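Local coordinates for AxyAgu115A (Amphibacillus xylanus NBRC 15112, PDB 6NPS), which is a family GH115 alpha-glucuronidase that probably removes glucuronic acid side groups from arabinoglucuronoxylan, at residues 673-678 with 686-691; 597-602 with 665-670; 531-536 with 591-596. The protein carries 3 engineered substitutions. One frame throughout, in Å; residues are numbered along the deposited sequence.

Contact 1: 673-678 with 686-691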
ATOM      1  N   THR A 673     -16.814  11.106  -1.404  1.00 36.89           N
ATOM      2  CA  THR A 673     -15.868  11.391  -0.314  1.00 34.66           C
ATOM      3  C   THR A 673     -15.349  10.078   0.270  1.00 34.35           C
ATOM      4  O   THR A 673     -15.860   8.993  -0.032  1.00 33.69           O
ATOM      5  CB  THR A 673     -16.526  12.164   0.856  1.00 40.45           C
ATOM      6  OG1 THR A 673     -17.323  11.246   1.611  1.00 38.25           O
ATOM      7  CG2 THR A 673     -17.453  13.327   0.379  1.00 38.09           C
ATOM      8  N   GLU A 674     -14.372  10.177   1.175  1.00 30.43           N
ATOM      9  CA  GLU A 674     -13.885   9.021   1.918  1.00 34.41           C
ATOM     10  C   GLU A 674     -14.594   8.825   3.246  1.00 34.76           C
ATOM     11  O   GLU A 674     -14.189   7.955   4.025  1.00 35.41           O
ATOM     12  CB  GLU A 674     -12.379   9.160   2.200  1.00 33.08           C
ATOM     13  CG  GLU A 674     -11.568   9.277   0.912  1.00 42.99           C
ATOM     14  CD  GLU A 674     -10.068   9.453   1.143  1.00 60.07           C
ATOM     15  OE1 GLU A 674      -9.608  10.582   1.439  1.00 65.28           O
ATOM     16  OE2 GLU A 674      -9.347   8.447   1.005  1.00 65.25           O
ATOM     17  N   LEU A 675     -15.608   9.623   3.536  1.00 33.60           N
ATOM     18  CA  LEU A 675     -16.283   9.547   4.828  1.00 36.87           C
ATOM     19  C   LEU A 675     -17.096   8.266   4.923  1.00 35.22           C
ATOM     20  O   LEU A 675     -17.946   8.010   4.079  1.00 36.48           O
ATOM     21  CB  LEU A 675     -17.200  10.757   5.007  1.00 35.67           C
ATOM     22  CG  LEU A 675     -16.494  12.118   5.070  1.00 42.18           C
ATOM     23  CD1 LEU A 675     -17.505  13.206   4.768  1.00 45.34           C
ATOM     24  CD2 LEU A 675     -15.864  12.311   6.432  1.00 37.19           C
ATOM     25  N   ARG A 676     -16.894   7.489   5.986  1.00 32.56           N
ATOM     26  CA  ARG A 676     -17.593   6.213   6.074  1.00 34.56           C
ATOM     27  C   ARG A 676     -17.692   5.777   7.523  1.00 36.81           C
ATOM     28  O   ARG A 676     -16.942   6.241   8.390  1.00 37.04           O
ATOM     29  CB  ARG A 676     -16.893   5.132   5.219  1.00 26.18           C
ATOM     30  CG  ARG A 676     -15.514   4.661   5.778  1.00 29.04           C
ATOM     31  CD  ARG A 676     -14.512   4.641   4.662  1.00 40.52           C
ATOM     32  NE  ARG A 676     -13.177   4.593   5.216  1.00 49.45           N
ATOM     33  CZ  ARG A 676     -12.097   5.042   4.604  1.00 49.44           C
ATOM     34  NH1 ARG A 676     -12.189   5.561   3.387  1.00 45.64           N
ATOM     35  NH2 ARG A 676     -10.926   4.927   5.208  1.00 59.36           N
ATOM     36  N   SER A 677     -18.618   4.860   7.784  1.00 31.96           N
ATOM     37  CA  SER A 677     -18.739   4.436   9.170  1.00 30.48           C
ATOM     38  C   SER A 677     -19.518   3.129   9.232  1.00 34.36           C
ATOM     39  O   SER A 677     -20.466   2.932   8.474  1.00 31.00           O
ATOM     40  CB  SER A 677     -19.460   5.503  10.020  1.00 33.41           C
ATOM     41  OG  SER A 677     -19.773   4.994  11.325  1.00 36.64           O
ATOM     42  N   GLU A 678     -19.148   2.262  10.173  1.00 28.79           N
ATOM     43  CA  GLU A 678     -19.978   1.100  10.482  1.00 36.26           C
ATOM     44  C   GLU A 678     -20.913   1.311  11.665  1.00 38.66           C
ATOM     45  O   GLU A 678     -21.586   0.356  12.079  1.00 39.37           O
ATOM     46  CB  GLU A 678     -19.112  -0.135  10.719  1.00 39.63           C
ATOM     47  CG  GLU A 678     -18.518  -0.666   9.420  1.00 46.84           C
ATOM     48  CD  GLU A 678     -17.948  -2.113   9.485  1.00 56.69           C
ATOM     49  OE1 GLU A 678     -18.386  -2.939  10.321  1.00 57.45           O
ATOM     50  OE2 GLU A 678     -17.068  -2.424   8.652  1.00 57.00           O
ATOM     51  N   THR A 686     -20.625   9.662  13.122  1.00 40.84           N
ATOM     52  CA  THR A 686     -21.328  10.829  12.598  1.00 43.64           C
ATOM     53  C   THR A 686     -20.566  11.320  11.378  1.00 40.22           C
ATOM     54  O   THR A 686     -19.356  11.545  11.458  1.00 45.39           O
ATOM     55  CB  THR A 686     -21.464  11.935  13.664  1.00 47.40           C
ATOM     56  OG1 THR A 686     -22.150  11.410  14.810  1.00 50.52           O
ATOM     57  CG2 THR A 686     -22.289  13.115  13.150  1.00 45.21           C
ATOM     58  N   LEU A 687     -21.260  11.454  10.250  1.00 39.01           N
ATOM     59  CA  LEU A 687     -20.694  11.810   8.952  1.00 39.83           C
ATOM     60  C   LEU A 687     -21.388  13.042   8.366  1.00 44.74           C
ATOM     61  O   LEU A 687     -22.629  13.121   8.367  1.00 38.28           O
ATOM     62  CB  LEU A 687     -20.838  10.654   7.962  1.00 31.68           C
ATOM     63  CG  LEU A 687     -20.242   9.296   8.362  1.00 36.69           C
ATOM     64  CD1 LEU A 687     -20.587   8.264   7.277  1.00 35.91           C
ATOM     65  CD2 LEU A 687     -18.708   9.339   8.611  1.00 32.85           C
ATOM     66  N   PRO A 688     -20.627  14.008   7.851  1.00 41.67           N
ATOM     67  CA  PRO A 688     -21.249  15.148   7.156  1.00 43.90           C
ATOM     68  C   PRO A 688     -21.500  14.906   5.674  1.00 43.11           C
ATOM     69  O   PRO A 688     -20.660  14.383   4.942  1.00 41.83           O
ATOM     70  CB  PRO A 688     -20.215  16.270   7.339  1.00 43.62           C
ATOM     71  CG  PRO A 688     -18.892  15.540   7.399  1.00 46.23           C
ATOM     72  CD  PRO A 688     -19.205  14.245   8.157  1.00 46.22           C
ATOM     73  N   LEU A 689     -22.675  15.323   5.212  1.00 39.31           N
ATOM     74  CA  LEU A 689     -23.020  15.242   3.803  1.00 36.03           C
ATOM     75  C   LEU A 689     -23.268  16.678   3.373  1.00 43.71           C
ATOM     76  O   LEU A 689     -24.270  17.287   3.784  1.00 39.67           O
ATOM     77  CB  LEU A 689     -24.251  14.367   3.595  1.00 38.51           C
ATOM     78  CG  LEU A 689     -24.705  14.165   2.164  1.00 46.40           C
ATOM     79  CD1 LEU A 689     -25.470  12.854   2.076  1.00 49.91           C
ATOM     80  CD2 LEU A 689     -25.602  15.319   1.772  1.00 49.76           C
ATOM     81  N   VAL A 690     -22.380  17.231   2.549  1.00 40.98           N
ATOM     82  CA  VAL A 690     -22.347  18.682   2.412  1.00 43.87           C
ATOM     83  C   VAL A 690     -22.893  19.172   1.067  1.00 42.38           C
ATOM     84  O   VAL A 690     -22.798  20.362   0.774  1.00 41.24           O
ATOM     85  CB  VAL A 690     -20.931  19.221   2.667  1.00 47.38           C
ATOM     86  CG1 VAL A 690     -20.489  18.833   4.073  1.00 51.37           C
ATOM     87  CG2 VAL A 690     -19.943  18.730   1.590  1.00 38.77           C
ATOM     88  N   ASP A 691     -23.497  18.295   0.261  1.00 39.91           N
ATOM     89  CA  ASP A 691     -23.893  18.675  -1.097  1.00 42.19           C
ATOM     90  C   ASP A 691     -24.861  19.863  -1.107  1.00 40.12           C
ATOM     91  O   ASP A 691     -24.824  20.689  -2.034  1.00 37.19           O
ATOM     92  CB  ASP A 691     -24.527  17.487  -1.814  1.00 48.87           C
ATOM     93  CG  ASP A 691     -23.617  16.240  -1.832  1.00 59.90           C
ATOM     94  OD1 ASP A 691     -23.290  15.707  -0.740  1.00 55.72           O
ATOM     95  OD2 ASP A 691     -23.259  15.781  -2.942  1.00 66.65           O
TER

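Contact 2: 597-602 with 665-670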
ATOM      1  N   LEU A 597     -11.827  -1.943   2.606  1.00 28.03           N
ATOM      2  CA  LEU A 597     -12.939  -1.839   3.534  1.00 28.36           C
ATOM      3  C   LEU A 597     -13.673  -3.169   3.730  1.00 32.40           C
ATOM      4  O   LEU A 597     -14.718  -3.187   4.397  1.00 29.56           O
ATOM      5  CB  LEU A 597     -13.932  -0.756   3.037  1.00 30.10           C
ATOM      6  CG  LEU A 597     -13.316   0.631   2.792  1.00 34.36           C
ATOM      7  CD1 LEU A 597     -14.215   1.571   1.951  1.00 29.24           C
ATOM      8  CD2 LEU A 597     -12.955   1.262   4.132  1.00 38.35           C
ATOM      9  N   ASN A 598     -13.139  -4.267   3.188  1.00 27.40           N
ATOM     10  CA  ASN A 598     -13.725  -5.615   3.250  1.00 30.80           C
ATOM     11  C   ASN A 598     -15.126  -5.622   2.627  1.00 29.48           C
ATOM     12  O   ASN A 598     -16.037  -6.312   3.123  1.00 28.25           O
ATOM     13  CB  ASN A 598     -13.812  -6.142   4.684  1.00 28.38           C
ATOM     14  CG  ASN A 598     -13.645  -7.694   4.811  1.00 32.65           C
ATOM     15  OD1 ASN A 598     -12.544  -8.121   5.112  1.00 38.57           O
ATOM     16  ND2 ASN A 598     -14.684  -8.499   4.579  1.00 34.70           N
ATOM     17  N   LEU A 599     -15.349  -4.799   1.613  1.00 26.18           N
ATOM     18  CA  LEU A 599     -16.662  -4.748   0.956  1.00 26.77           C
ATOM     19  C   LEU A 599     -16.776  -5.870  -0.071  1.00 31.45           C
ATOM     20  O   LEU A 599     -15.916  -6.012  -0.937  1.00 29.07           O
ATOM     21  CB  LEU A 599     -16.855  -3.403   0.240  1.00 30.05           C
ATOM     22  CG  LEU A 599     -16.906  -2.169   1.135  1.00 27.55           C
ATOM     23  CD1 LEU A 599     -17.307  -1.008   0.280  1.00 32.06           C
ATOM     24  CD2 LEU A 599     -17.876  -2.348   2.310  1.00 31.16           C
ATOM     25  N   ILE A 600     -17.844  -6.650   0.003  1.00 29.67           N
ATOM     26  CA  ILE A 600     -18.019  -7.782  -0.912  1.00 33.16           C
ATOM     27  C   ILE A 600     -18.033  -7.328  -2.365  1.00 34.47           C
ATOM     28  O   ILE A 600     -17.566  -8.055  -3.252  1.00 35.66           O
ATOM     29  CB  ILE A 600     -19.315  -8.561  -0.601  1.00 37.74           C
ATOM     30  CG1 ILE A 600     -19.468  -8.830   0.908  1.00 41.59           C
ATOM     31  CG2 ILE A 600     -19.373  -9.855  -1.388  1.00 32.20           C
ATOM     32  CD1 ILE A 600     -18.425  -9.775   1.444  1.00 41.56           C
ATOM     33  N   GLU A 601     -18.513  -6.117  -2.631  1.00 31.13           N
ATOM     34  CA  GLU A 601     -18.576  -5.600  -3.998  1.00 32.69           C
ATOM     35  C   GLU A 601     -17.205  -5.464  -4.642  1.00 35.49           C
ATOM     36  O   GLU A 601     -17.124  -5.365  -5.875  1.00 29.98           O
ATOM     37  CB  GLU A 601     -19.281  -4.248  -4.015  1.00 38.30           C
ATOM     38  CG  GLU A 601     -18.440  -3.098  -3.489  1.00 53.24           C
ATOM     39  CD  GLU A 601     -19.230  -1.787  -3.361  1.00 74.79           C
ATOM     40  OE1 GLU A 601     -20.192  -1.737  -2.548  1.00 79.59           O
ATOM     41  OE2 GLU A 601     -18.881  -0.811  -4.076  1.00 83.00           O
ATOM     42  N   ALA A 602     -16.120  -5.489  -3.860  1.00 34.10           N
ATOM     43  CA  ALA A 602     -14.787  -5.565  -4.466  1.00 29.25           C
ATOM     44  C   ALA A 602     -14.656  -6.729  -5.439  1.00 31.28           C
ATOM     45  O   ALA A 602     -13.976  -6.620  -6.465  1.00 32.64           O
ATOM     46  CB  ALA A 602     -13.729  -5.710  -3.371  1.00 27.67           C
ATOM     47  N   ARG A 665     -22.592  -6.857   9.355  1.00 43.77           N
ATOM     48  CA  ARG A 665     -22.217  -5.465   9.434  1.00 37.67           C
ATOM     49  C   ARG A 665     -22.485  -4.789   8.098  1.00 36.89           C
ATOM     50  O   ARG A 665     -22.476  -5.420   7.024  1.00 37.22           O
ATOM     51  CB  ARG A 665     -20.723  -5.338   9.805  1.00 38.14           C
ATOM     52  CG  ARG A 665     -20.340  -5.917  11.132  1.00 38.12           C
ATOM     53  CD  ARG A 665     -18.837  -6.435  11.194  1.00 33.30           C
ATOM     54  NE  ARG A 665     -17.931  -5.560  10.434  1.00 33.70           N
ATOM     55  CZ  ARG A 665     -16.630  -5.795  10.276  1.00 34.74           C
ATOM     56  NH1 ARG A 665     -16.119  -6.903  10.816  1.00 34.10           N
ATOM     57  NH2 ARG A 665     -15.864  -4.948   9.538  1.00 34.05           N
ATOM     58  N   LEU A 666     -22.683  -3.471   8.172  1.00 30.72           N
ATOM     59  CA  LEU A 666     -22.979  -2.664   7.011  1.00 31.98           C
ATOM     60  C   LEU A 666     -22.140  -1.398   7.067  1.00 36.64           C
ATOM     61  O   LEU A 666     -22.098  -0.713   8.098  1.00 36.85           O
ATOM     62  CB  LEU A 666     -24.488  -2.286   6.996  1.00 33.34           C
ATOM     63  CG  LEU A 666     -25.459  -3.421   6.685  1.00 34.41           C
ATOM     64  CD1 LEU A 666     -26.920  -2.851   6.776  1.00 31.70           C
ATOM     65  CD2 LEU A 666     -25.189  -4.000   5.298  1.00 32.70           C
ATOM     66  N   LEU A 667     -21.524  -1.055   5.959  1.00 31.74           N
ATOM     67  CA  LEU A 667     -20.735   0.156   5.883  1.00 30.63           C
ATOM     68  C   LEU A 667     -21.589   1.253   5.262  1.00 32.84           C
ATOM     69  O   LEU A 667     -22.167   1.056   4.193  1.00 33.98           O
ATOM     70  CB  LEU A 667     -19.468  -0.102   5.057  1.00 29.09           C
ATOM     71  CG  LEU A 667     -18.607   1.152   4.951  1.00 30.83           C
ATOM     72  CD1 LEU A 667     -17.925   1.369   6.319  1.00 29.68           C
ATOM     73  CD2 LEU A 667     -17.580   1.002   3.836  1.00 34.27           C
ATOM     74  N   VAL A 668     -21.680   2.399   5.933  1.00 31.05           N
ATOM     75  CA  VAL A 668     -22.344   3.578   5.376  1.00 31.57           C
ATOM     76  C   VAL A 668     -21.281   4.541   4.862  1.00 30.72           C
ATOM     77  O   VAL A 668     -20.368   4.913   5.609  1.00 32.49           O
ATOM     78  CB  VAL A 668     -23.230   4.262   6.437  1.00 34.69           C
ATOM     79  CG1 VAL A 668     -23.858   5.555   5.883  1.00 32.25           C
ATOM     80  CG2 VAL A 668     -24.286   3.302   6.960  1.00 35.96           C
ATOM     81  N   SER A 669     -21.403   4.987   3.604  1.00 29.42           N
ATOM     82  CA  SER A 669     -20.407   5.895   3.056  1.00 34.13           C
ATOM     83  C   SER A 669     -21.074   7.038   2.308  1.00 31.86           C
ATOM     84  O   SER A 669     -22.126   6.861   1.693  1.00 33.32           O
ATOM     85  CB  SER A 669     -19.423   5.138   2.141  1.00 40.39           C
ATOM     86  OG  SER A 669     -20.083   4.496   1.053  1.00 43.88           O
ATOM     87  N   ILE A 670     -20.465   8.218   2.378  1.00 31.57           N
ATOM     88  CA  ILE A 670     -21.008   9.414   1.737  1.00 29.27           C
ATOM     89  C   ILE A 670     -20.471   9.461   0.311  1.00 37.29           C
ATOM     90  O   ILE A 670     -19.257   9.450   0.106  1.00 30.80           O
ATOM     91  CB  ILE A 670     -20.603  10.686   2.500  1.00 33.38           C
ATOM     92  CG1 ILE A 670     -20.982  10.591   3.986  1.00 34.01           C
ATOM     93  CG2 ILE A 670     -21.205  11.953   1.796  1.00 36.62           C
ATOM     94  CD1 ILE A 670     -22.449  10.207   4.190  1.00 32.44           C
TER

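Contact 3: 531-536 with 591-596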
ATOM      1  N   HIS A 531      -8.508   9.645  -8.102  1.00 31.46           N
ATOM      2  CA  HIS A 531      -8.874   9.155  -6.785  1.00 30.60           C
ATOM      3  C   HIS A 531     -10.079   8.228  -6.917  1.00 26.29           C
ATOM      4  O   HIS A 531     -10.991   8.507  -7.693  1.00 29.21           O
ATOM      5  CB  HIS A 531      -9.195  10.310  -5.838  1.00 34.71           C
ATOM      6  CG  HIS A 531      -9.160   9.902  -4.402  1.00 37.34           C
ATOM      7  ND1 HIS A 531     -10.251   9.351  -3.775  1.00 33.56           N
ATOM      8  CD2 HIS A 531      -8.147   9.864  -3.504  1.00 38.95           C
ATOM      9  CE1 HIS A 531      -9.927   9.027  -2.533  1.00 34.82           C
ATOM     10  NE2 HIS A 531      -8.658   9.333  -2.341  1.00 35.99           N
ATOM     11  N   PRO A 532     -10.112   7.122  -6.179  1.00 28.22           N
ATOM     12  CA  PRO A 532     -11.233   6.177  -6.313  1.00 29.28           C
ATOM     13  C   PRO A 532     -12.596   6.786  -5.973  1.00 32.30           C
ATOM     14  O   PRO A 532     -13.598   6.346  -6.551  1.00 31.42           O
ATOM     15  CB  PRO A 532     -10.877   5.052  -5.321  1.00 31.38           C
ATOM     16  CG  PRO A 532      -9.494   5.212  -5.050  1.00 40.33           C
ATOM     17  CD  PRO A 532      -9.121   6.668  -5.212  1.00 33.86           C
ATOM     18  N   VAL A 533     -12.680   7.765  -5.054  1.00 33.24           N
ATOM     19  CA  VAL A 533     -13.985   8.313  -4.653  1.00 29.84           C
ATOM     20  C   VAL A 533     -14.090   9.851  -4.714  1.00 29.97           C
ATOM     21  O   VAL A 533     -15.172  10.378  -5.003  1.00 28.64           O
ATOM     22  CB  VAL A 533     -14.403   7.836  -3.234  1.00 34.28           C
ATOM     23  CG1 VAL A 533     -14.643   6.318  -3.175  1.00 32.10           C
ATOM     24  CG2 VAL A 533     -13.417   8.275  -2.129  1.00 30.63           C
ATOM     25  N   ASN A 534     -13.011  10.593  -4.425  1.00 28.58           N
ATOM     26  CA  ASN A 534     -13.157  12.035  -4.160  1.00 29.18           C
ATOM     27  C   ASN A 534     -13.652  12.791  -5.386  1.00 36.26           C
ATOM     28  O   ASN A 534     -13.183  12.545  -6.506  1.00 34.60           O
ATOM     29  CB  ASN A 534     -11.820  12.629  -3.719  1.00 27.71           C
ATOM     30  CG  ASN A 534     -11.442  12.234  -2.316  1.00 34.05           C
ATOM     31  OD1 ASN A 534     -12.313  11.939  -1.471  1.00 35.50           O
ATOM     32  ND2 ASN A 534     -10.161  12.271  -2.033  1.00 27.02           N
ATOM     33  N   TYR A 535     -14.630  13.696  -5.160  1.00 30.13           N
ATOM     34  CA  TYR A 535     -15.274  14.584  -6.139  1.00 31.12           C
ATOM     35  C   TYR A 535     -15.959  13.815  -7.256  1.00 31.87           C
ATOM     36  O   TYR A 535     -16.239  14.383  -8.300  1.00 31.97           O
ATOM     37  CB  TYR A 535     -14.280  15.624  -6.737  1.00 28.31           C
ATOM     38  CG  TYR A 535     -13.467  16.337  -5.682  1.00 33.10           C
ATOM     39  CD1 TYR A 535     -14.055  17.300  -4.844  1.00 38.16           C
ATOM     40  CD2 TYR A 535     -12.132  16.027  -5.482  1.00 33.82           C
ATOM     41  CE1 TYR A 535     -13.308  17.945  -3.830  1.00 34.36           C
ATOM     42  CE2 TYR A 535     -11.386  16.661  -4.512  1.00 34.64           C
ATOM     43  CZ  TYR A 535     -11.976  17.608  -3.688  1.00 36.69           C
ATOM     44  OH  TYR A 535     -11.209  18.218  -2.728  1.00 40.90           O
ATOM     45  N   HIS A 536     -16.191  12.511  -7.101  1.00 34.05           N
ATOM     46  CA  HIS A 536     -16.791  11.699  -8.170  1.00 30.57           C
ATOM     47  C   HIS A 536     -15.926  11.666  -9.434  1.00 27.67           C
ATOM     48  O   HIS A 536     -16.459  11.418 -10.526  1.00 30.73           O
ATOM     49  CB  HIS A 536     -18.200  12.176  -8.571  1.00 37.91           C
ATOM     50  CG  HIS A 536     -19.129  12.400  -7.410  1.00 46.21           C
ATOM     51  ND1 HIS A 536     -19.893  11.390  -6.865  1.00 47.12           N
ATOM     52  CD2 HIS A 536     -19.434  13.526  -6.711  1.00 49.96           C
ATOM     53  CE1 HIS A 536     -20.618  11.881  -5.870  1.00 52.32           C
ATOM     54  NE2 HIS A 536     -20.359  13.175  -5.755  1.00 51.20           N
ATOM     55  N   ASN A 591     -11.736  -1.259  -7.119  1.00 29.76           N
ATOM     56  CA  ASN A 591     -11.570  -2.601  -6.564  1.00 30.08           C
ATOM     57  C   ASN A 591     -10.683  -2.571  -5.334  1.00 34.35           C
ATOM     58  O   ASN A 591     -11.033  -3.107  -4.271  1.00 30.43           O
ATOM     59  CB  ASN A 591     -10.972  -3.527  -7.639  1.00 27.72           C
ATOM     60  CG  ASN A 591     -10.326  -4.785  -7.047  1.00 29.65           C
ATOM     61  OD1 ASN A 591      -9.094  -4.957  -7.117  1.00 32.50           O
ATOM     62  ND2 ASN A 591     -11.147  -5.662  -6.441  1.00 28.43           N
ATOM     63  N   LYS A 592      -9.515  -1.953  -5.471  1.00 32.03           N
ATOM     64  CA  LYS A 592      -8.574  -1.856  -4.367  1.00 35.63           C
ATOM     65  C   LYS A 592      -9.175  -1.111  -3.179  1.00 30.79           C
ATOM     66  O   LYS A 592      -8.962  -1.495  -2.031  1.00 29.92           O
ATOM     67  CB  LYS A 592      -7.320  -1.143  -4.857  1.00 36.62           C
ATOM     68  CG  LYS A 592      -6.211  -0.943  -3.842  1.00 47.09           C
ATOM     69  CD  LYS A 592      -4.998  -0.291  -4.553  1.00 54.88           C
ATOM     70  CE  LYS A 592      -3.859   0.064  -3.603  1.00 64.95           C
ATOM     71  NZ  LYS A 592      -3.877   1.505  -3.238  1.00 70.48           N
ATOM     72  N   TYR A 593      -9.867  -0.001  -3.436  1.00 29.20           N
ATOM     73  CA  TYR A 593     -10.417   0.817  -2.354  1.00 35.93           C
ATOM     74  C   TYR A 593     -11.521   0.063  -1.611  1.00 36.81           C
ATOM     75  O   TYR A 593     -11.593   0.094  -0.372  1.00 32.73           O
ATOM     76  CB  TYR A 593     -10.947   2.135  -2.941  1.00 34.94           C
ATOM     77  CG  TYR A 593     -11.643   3.057  -1.955  1.00 37.16           C
ATOM     78  CD1 TYR A 593     -10.937   4.051  -1.274  1.00 41.41           C
ATOM     79  CD2 TYR A 593     -13.000   2.926  -1.695  1.00 37.39           C
ATOM     80  CE1 TYR A 593     -11.583   4.920  -0.376  1.00 41.60           C
ATOM     81  CE2 TYR A 593     -13.657   3.776  -0.784  1.00 45.82           C
ATOM     82  CZ  TYR A 593     -12.932   4.768  -0.128  1.00 46.88           C
ATOM     83  OH  TYR A 593     -13.569   5.603   0.770  1.00 47.94           O
ATOM     84  N   ALA A 594     -12.413  -0.592  -2.354  1.00 32.19           N
ATOM     85  CA  ALA A 594     -13.470  -1.370  -1.711  1.00 30.82           C
ATOM     86  C   ALA A 594     -12.894  -2.543  -0.936  1.00 27.92           C
ATOM     87  O   ALA A 594     -13.405  -2.912   0.141  1.00 29.33           O
ATOM     88  CB  ALA A 594     -14.453  -1.872  -2.765  1.00 28.74           C
ATOM     89  N   ALA A 595     -11.802  -3.117  -1.421  1.00 28.04           N
ATOM     90  CA  ALA A 595     -11.250  -4.288  -0.738  1.00 27.59           C
ATOM     91  C   ALA A 595     -10.611  -3.931   0.604  1.00 28.89           C
ATOM     92  O   ALA A 595     -10.707  -4.710   1.554  1.00 26.96           O
ATOM     93  CB  ALA A 595     -10.232  -5.000  -1.623  1.00 25.25           C
ATOM     94  N   GLN A 596     -10.020  -2.740   0.727  1.00 27.82           N
ATOM     95  CA  GLN A 596      -9.481  -2.268   2.007  1.00 29.67           C
ATOM     96  C   GLN A 596     -10.574  -2.023   3.038  1.00 28.86           C
ATOM     97  O   GLN A 596     -10.278  -1.910   4.243  1.00 32.86           O
ATOM     98  CB  GLN A 596      -8.702  -0.961   1.802  1.00 33.73           C
ATOM     99  CG  GLN A 596      -7.388  -1.170   0.995  1.00 40.92           C
ATOM    100  CD  GLN A 596      -6.875   0.121   0.321  1.00 59.15           C
ATOM    101  OE1 GLN A 596      -7.591   1.130   0.215  1.00 61.62           O
ATOM    102  NE2 GLN A 596      -5.619   0.079  -0.144  1.00 65.26           N
TER

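Contact 1: 673-678 with 686-691
Leu687 reaches with both methyls toward the backbone of 673-678 and fits against it at Arg676, with CD2 3.6 Å from Arg676 O and CD1 3.8 Å from Arg676 CA. The residues flanking Arg676 both turn their CB atoms toward this leucine: Leu675 CB lies 4.2 Å from Leu687 CD2, and Ser677 CB lies 4.1 Å from Leu687 CD1. The CB of Arg676 points away, the alternation expected of a strand. A serine suits its buried place because its CB adds only a small apolar surface. With chi1 at 170°, its OG stands anti to the backbone N and is bonded to Val684 O and Gly679 N in the intervening loop.

Leu675 also makes a second, crosswise contact. Its side chain runs at about a right angle to Pro688, so that CD1 comes 3.8 Å from CG of the proline ring and 3.4 Å from Pro688 O. Proline offers a rigid apolar surface here. Leu675 itself is held by an ST turn, in which its backbone N donates to Thr673 OG1 over 3.0 Å.

The two short strands do not pair with each other. Strand 676-677 is bonded to 666-670 and strand 686-688 to 766-775, so the leucines pack where the chain crosses from the outermost strand of one sheet to that of the other in a beta sandwich.

Contact 2: 597-602 with 665-670
The backbone of 597-602 bends sharply between two helices, whereas 665-670 runs extended as a strand, and the two come nearest at Leu599 and Leu667, with CA atoms 8.1 Å apart. The bend is a Schellman motif that ends helix 564-596. Asn598 is its C-prime residue, with phi 59° and psi 33°; Asn598 N bonds to Ala595 O and Leu599 N to Ala594 O. Asparagine tolerates positive phi better than most residues, and its amide is put to use: ND2 bonds to Leu659 O, and OD1 to Asn652 N of the second subunit. The next helix follows almost at once, with Ala602 N bonded to Leu599 O over 3.0 Å.

This reversal sets Leu597 and Leu599, two residues apart, against the same strand residue. Strand 666-670 is paired with 700-706 and 676-677, and it turns Leu667 toward the bend while Leu666 points away. Three branched aliphatic side chains suit a largely buried joint between a helical hairpin and a beta sheet, since their methyls can fit together without any polar group to satisfy. Both partners cross Leu667 at about a right angle. With CG anti to its backbone N (chi1 180°), Leu667 extends out from the strand, which helps carry CD2 to the two leucines. That single methyl, Leu667 CD2, meets both, 3.9 Å from Leu597 CD1 and 3.7 Å from Leu599 CD2.

Contact 3: 531-536 with 591-596
Tyr593 projects from near the C-terminal end of helix 564-596 and packs against Pro532 and Val533, two consecutive residues of the loop that precedes helix 537-558. Its CG lies anti to the backbone N (chi1 176°), which carries the ring away from the helix toward that loop. Val533 comes over one face of the ring, where CG1 makes a CH-pi contact 4.0 Å from the ring centroid and 26° off the normal. The methyl is displaced toward the rim, near CE2 and CZ, and its closest ring atom is Tyr593 CE2, at 3.6 Å. The other methyl, Val533 CG2, sits beside the hydroxyl, 3.9 Å from Tyr593 OH. Pro532 meets the root of the same side chain: its CB is 3.8 Å from Tyr593 CB, and the two side chains cross at about a right angle. A beta-branched valine and a proline suit this task, because both offer apolar carbon close to the backbone.

His531 shapes the turn that presents them. Its ND1 accepts from Val533 N (3.2 Å) and from Asn534 N (3.1 Å), the latter tilted 32° from the imidazole plane. Because ND1 accepts twice, the imidazole is likely to be neutral, with its hydrogen on NE2. Pro532 CD lies over one face of the imidazole and Asn534 ND2 over the other, so the ring is wedged between its own neighbours.

With an alanine at Tyr593, the Val533 methyls would probably lose the ring face they rest on, Pro532 the ring carbons beside its CB, and Arg676 NH1 its weak hydrogen bond to the hydroxyl.

The contact thus joins apolar packing to a polar tip: the aromatic face and CB take the hydrocarbon, while the hydroxyl lies by Arg676.

How the contacts relate
Along the chain the contacts close in the order 3, 2, 1, without overlapping, and their centres lie within 11 to 14 Å of one another at one end of the molecule. Contacts 3 and 2 follow directly, since helix 564-596 ends in the bend that opens contact 2 and leads into helix 601-629. Contacts 2 and 1 share the antiparallel sheet in which strands 666-670 and 676-677 are neighbours, and a salt bridge between Arg665 and Glu678 ties them. Together they join the helical hairpin and a nearby loop to the beta sandwich, and each lies within reach of the second subunit, so this junction also borders the dimer interface.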